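Local coordinates for glycoside hydrolase family protein (Novosphingobium sp. PP1Y, PDB 6Q2F) that probably hydrolyses alpha-L-rhamnosides, releasing terminal rhamnose from its substrates, and carries a bound sodium ion in the crystal, at residues V1060-V1065 with G1080-K1085; R1033-T1038 with N1088-R1093. All coordinates share one frame; numbering follows the deposited sequence.

Contact 1 (V1060-V1065 with G1080-K1085); sequences VSVNGV and GKAVRK
A type I' beta turn, Val1062 to Val1065, closes the hairpin between strands 1057-1062 and 1065-1070 of a galactose-binding-like beta domain and meets the loop that leads into strand 1086-1095. Asn1063 and Gly1064 hold the two central positions, where both phi angles are positive; asparagine tolerates this unusually well among side-chain residues, and glycine is at ease there. The Asn1063 side chain, with CG anti to its own carbonyl carbon (chi1 -52°), reaches across to the loop. Its ND2 donates to the Ala1082 O at 2.9 Å, meeting a lone pair in the carbonyl plane and staying close to the plane of its own amide. Arg1084 CD lies over the face of this amide, 3.8 Å from Asn1063 OD1. Small and apolar, Ala1082 rests its CB against both valines of the hairpin, 4.0 Å from Val1062 CB and 4.2 Å from Val1065 CB. Val1083 runs alongside Val1062, methyl to methyl, with the two CG1 atoms 3.9 Å apart. Asn1063 also bonds through OD1 to Thr1089 N, while Val1062 and Val1083 both reach Phe1035 on strand 1028-1037.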
# COMPACT_ATOMS: atom_id res chain seq x y z
N VAL A 1060 8.29 13.63 34.49
CA VAL A 1060 8.99 14.38 35.53
C VAL A 1060 8.00 15.22 36.32
O VAL A 1060 7.21 15.98 35.74
CB VAL A 1060 10.09 15.27 34.94
CG1 VAL A 1060 10.75 16.13 36.05
CG2 VAL A 1060 11.11 14.40 34.24
N SER A 1061 8.05 15.11 37.64
CA SER A 1061 7.28 15.93 38.57
C SER A 1061 8.24 16.71 39.45
O SER A 1061 9.14 16.13 40.07
CB SER A 1061 6.34 15.07 39.42
OG SER A 1061 5.34 14.49 38.61
N VAL A 1062 8.05 18.03 39.51
CA VAL A 1062 8.86 18.93 40.33
C VAL A 1062 7.94 19.54 41.38
O VAL A 1062 6.94 20.19 41.02
CB VAL A 1062 9.54 20.00 39.47
CG1 VAL A 1062 10.28 21.02 40.36
CG2 VAL A 1062 10.49 19.35 38.49
N ASN A 1063 8.26 19.34 42.65
CA ASN A 1063 7.37 19.71 43.76
C ASN A 1063 5.94 19.25 43.48
O ASN A 1063 4.98 20.02 43.59
CB ASN A 1063 7.40 21.21 44.02
CG ASN A 1063 8.80 21.75 44.20
OD1 ASN A 1063 9.58 21.23 45.01
ND2 ASN A 1063 9.16 22.76 43.40
N GLY A 1064 5.81 17.98 43.08
CA GLY A 1064 4.51 17.39 42.82
C GLY A 1064 3.84 17.83 41.53
O GLY A 1064 2.75 17.34 41.23
N VAL A 1065 4.45 18.73 40.76
CA VAL A 1065 3.85 19.26 39.55
C VAL A 1065 4.44 18.52 38.36
O VAL A 1065 5.66 18.48 38.17
CB VAL A 1065 4.09 20.77 39.41
CG1 VAL A 1065 3.50 21.26 38.11
CG2 VAL A 1065 3.46 21.51 40.58
N GLY A 1080 11.24 25.79 34.80
CA GLY A 1080 11.34 27.11 35.42
C GLY A 1080 10.11 27.54 36.20
O GLY A 1080 10.22 28.26 37.19
N LYS A 1081 8.92 27.10 35.78
CA LYS A 1081 7.67 27.50 36.41
C LYS A 1081 7.31 26.65 37.62
O LYS A 1081 6.57 27.11 38.49
CB LYS A 1081 6.51 27.43 35.39
CG LYS A 1081 6.56 28.58 34.37
CD LYS A 1081 5.50 28.44 33.29
CE LYS A 1081 5.61 29.56 32.26
NZ LYS A 1081 4.53 29.49 31.23
N ALA A 1082 7.83 25.43 37.69
CA ALA A 1082 7.47 24.53 38.77
C ALA A 1082 8.42 24.59 39.96
O ALA A 1082 8.06 24.09 41.03
CB ALA A 1082 7.39 23.10 38.25
N VAL A 1083 9.61 25.16 39.80
CA VAL A 1083 10.58 25.16 40.90
C VAL A 1083 10.24 26.27 41.90
O VAL A 1083 9.53 27.24 41.60
CB VAL A 1083 12.03 25.31 40.41
CG1 VAL A 1083 12.46 24.12 39.58
CG2 VAL A 1083 12.21 26.63 39.65
N ARG A 1084 10.81 26.14 43.09
CA ARG A 1084 10.70 27.13 44.14
C ARG A 1084 12.10 27.45 44.64
O ARG A 1084 13.05 26.68 44.45
CB ARG A 1084 9.85 26.60 45.30
CG ARG A 1084 10.48 25.41 45.94
CD ARG A 1084 9.48 24.60 46.79
NE ARG A 1084 8.70 25.46 47.67
CZ ARG A 1084 7.90 25.02 48.64
NH1 ARG A 1084 7.76 23.72 48.86
NH2 ARG A 1084 7.23 25.88 49.38
N LYS A 1085 12.22 28.56 45.34
CA LYS A 1085 13.46 28.96 45.93
C LYS A 1085 13.85 27.95 47.01
O LYS A 1085 13.06 27.61 47.83
CB LYS A 1085 13.25 30.31 46.56
CG LYS A 1085 14.41 31.26 46.42
CD LYS A 1085 14.59 31.69 45.00
CE LYS A 1085 15.79 32.60 44.90
NZ LYS A 1085 15.68 33.75 45.82

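Contact 2 (R1033-T1038 with N1088-R1093)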
# COMPACT_ATOMS: atom_id res chain seq x y z
N ARG A 1033 14.54 12.31 44.54
CA ARG A 1033 15.67 13.13 44.95
C ARG A 1033 15.15 14.53 45.25
O ARG A 1033 14.07 14.92 44.78
CB ARG A 1033 16.71 13.19 43.82
CG ARG A 1033 18.07 13.70 44.18
CD ARG A 1033 18.81 14.04 42.89
NE ARG A 1033 20.22 14.34 43.09
CZ ARG A 1033 20.67 15.43 43.69
NH1 ARG A 1033 19.81 16.32 44.16
NH2 ARG A 1033 21.97 15.64 43.82
N ASN A 1034 15.92 15.27 46.04
CA ASN A 1034 15.75 16.71 46.22
C ASN A 1034 16.87 17.46 45.51
O ASN A 1034 17.92 16.89 45.19
CB ASN A 1034 15.76 17.10 47.71
CG ASN A 1034 14.55 16.57 48.44
OD1 ASN A 1034 13.43 16.67 47.94
ND2 ASN A 1034 14.76 15.99 49.60
N PHE A 1035 16.65 18.75 45.28
CA PHE A 1035 17.66 19.59 44.66
C PHE A 1035 17.35 21.05 44.97
O PHE A 1035 16.20 21.43 45.16
CB PHE A 1035 17.74 19.34 43.14
CG PHE A 1035 16.55 19.82 42.35
CD1 PHE A 1035 15.39 19.07 42.29
CD2 PHE A 1035 16.62 21.00 41.63
CE1 PHE A 1035 14.30 19.49 41.53
CE2 PHE A 1035 15.53 21.43 40.86
CZ PHE A 1035 14.37 20.68 40.82
N ARG A 1036 18.41 21.86 45.04
CA ARG A 1036 18.31 23.25 45.44
C ARG A 1036 18.28 24.16 44.22
O ARG A 1036 18.99 23.92 43.23
CB ARG A 1036 19.47 23.67 46.37
CG ARG A 1036 19.69 25.19 46.46
CD ARG A 1036 20.26 25.70 47.82
NE ARG A 1036 21.64 26.17 47.75
CZ ARG A 1036 22.05 27.42 47.98
NH1 ARG A 1036 21.21 28.40 48.29
NH2 ARG A 1036 23.33 27.70 47.90
N VAL A 1037 17.47 25.21 44.30
CA VAL A 1037 17.33 26.21 43.25
C VAL A 1037 17.58 27.57 43.89
O VAL A 1037 17.00 27.88 44.94
CB VAL A 1037 15.94 26.15 42.59
CG1 VAL A 1037 15.72 27.33 41.66
CG2 VAL A 1037 15.75 24.84 41.87
N THR A 1038 18.48 28.36 43.30
CA THR A 1038 18.75 29.70 43.81
C THR A 1038 18.51 30.74 42.73
O THR A 1038 19.41 31.50 42.39
CB THR A 1038 20.19 29.83 44.29
OG1 THR A 1038 21.03 29.96 43.14
CG2 THR A 1038 20.62 28.61 45.07
N ASN A 1088 13.81 21.65 46.41
CA ASN A 1088 12.75 21.20 45.52
C ASN A 1088 12.74 19.68 45.49
O ASN A 1088 13.80 19.04 45.53
CB ASN A 1088 12.96 21.71 44.09
CG ASN A 1088 12.88 23.23 43.98
OD1 ASN A 1088 11.96 23.78 43.37
ND2 ASN A 1088 13.85 23.92 44.58
N THR A 1089 11.55 19.09 45.40
CA THR A 1089 11.44 17.65 45.26
C THR A 1089 11.40 17.32 43.77
O THR A 1089 10.87 18.09 42.96
CB THR A 1089 10.22 17.09 45.98
OG1 THR A 1089 9.03 17.54 45.34
CG2 THR A 1089 10.20 17.59 47.46
N LEU A 1090 12.00 16.19 43.42
CA LEU A 1090 12.11 15.74 42.04
C LEU A 1090 11.72 14.27 42.01
O LEU A 1090 12.26 13.47 42.78
CB LEU A 1090 13.54 15.92 41.51
CG LEU A 1090 13.85 15.44 40.09
CD1 LEU A 1090 13.00 16.19 39.06
CD2 LEU A 1090 15.33 15.69 39.78
N GLU A 1091 10.77 13.92 41.15
CA GLU A 1091 10.37 12.54 40.94
C GLU A 1091 10.30 12.30 39.44
O GLU A 1091 9.69 13.09 38.71
CB GLU A 1091 9.00 12.21 41.55
CG GLU A 1091 8.74 12.80 42.93
CD GLU A 1091 7.39 12.36 43.46
OE1 GLU A 1091 7.06 11.16 43.32
OE2 GLU A 1091 6.66 13.23 43.99
N ILE A 1092 10.94 11.23 38.99
CA ILE A 1092 11.10 10.94 37.57
C ILE A 1092 10.67 9.51 37.35
O ILE A 1092 11.33 8.58 37.84
CB ILE A 1092 12.54 11.16 37.10
CG1 ILE A 1092 12.98 12.59 37.41
CG2 ILE A 1092 12.65 10.82 35.62
CD1 ILE A 1092 14.35 12.96 36.88
N ARG A 1093 9.56 9.31 36.64
CA ARG A 1093 9.03 7.98 36.40
C ARG A 1093 9.53 7.55 35.03
O ARG A 1093 9.12 8.10 34.00
CB ARG A 1093 7.51 8.00 36.49
CG ARG A 1093 7.01 8.09 37.93
CD ARG A 1093 5.53 8.45 38.04
NE ARG A 1093 4.67 7.48 37.38
CZ ARG A 1093 4.04 7.70 36.23
NH1 ARG A 1093 4.16 8.87 35.59
NH2 ARG A 1093 3.27 6.75 35.72
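Two neighbouring antiparallel strands, 1028-1037 and 1086-1095, pair here near the middle of the six-stranded sheet of the C-terminal galactose-binding-like beta-sandwich. Arg1033 with Leu1090 and Phe1035 with Asn1088 are hydrogen-bonded pairs; between them Asn1034 and Thr1089 form a non-hydrogen-bonded pair. Each hydrogen-bonded pair exchanges two backbone bonds, of which Asn1088 N to Phe1035 O, at 2.7 Å, is the shortest. In the middle pair, Asn1034 CA makes a C-H...O contact of 3.1 Å with Asn1088 O, which also accepts from Phe1035 N. The short segments run antiparallel with a strong twist, their N-to-C directions 136° apart.

Phe1035, Asn1088 and Leu1090 lie on the buried face of the sheet, where Val1062 of the adjacent strand packs beside Phe1035 and Leu1090. With CG between its backbone N and carbonyl carbon (chi1 69°), the Phe1035 ring folds across the neighbouring strand. Asn1088 CB sits over one ring face, 3.8 Å from the centroid, a CH-pi contact, while Leu1090 CB packs 3.7 Å from Phe1035 CE1. The broad ring thus spans two residues of the partner strand, and branched Leu1090 carries the apolar layer on to Val1060 and Trp992. Arg1033 starts on this face but leads away, its NH2 bonding to Asp989 O and its guanidinium making a cation-pi contact with Trp992. On the other face, polar Asn1034 and Thr1089 lie side by side and exposed, as suits a surface, with Asn1034 OD1 meeting the methyl CG2 of Thr1089 at 3.4 Å.

Asn1088 brings polarity into the buried side, and its amide is well supplied with partners: OD1 accepts from Arg1084 N and Asn1063 ND2. Its own ND2 gives a weak bond to Phe1035 O at 3.5 Å and lies against Val1037 CG2, 3.4 Å away.

Overall arrangement
From the N terminus, the chain first lays down strand 1028-1037, one half of contact 2, then runs through strand 1047-1055 into strand 1057-1062 and the turn of contact 1. After the hairpin and strand 1076-1078, residues 1080-1085 return to that turn and close the smaller loop. Strand 1086-1095 follows at once and closes the larger one, so contact 1 is nested within contact 2. Their centres lie about 8 Å apart. Strand 1086-1095 sits between strands 1028-1037 and 1057-1062, with probable backbone hydrogen bonds from Ser1061 N to Glu1091 O and from Asn1063 N to Thr1089 O. Together the contacts join three adjacent strands and the loop feeding the central one.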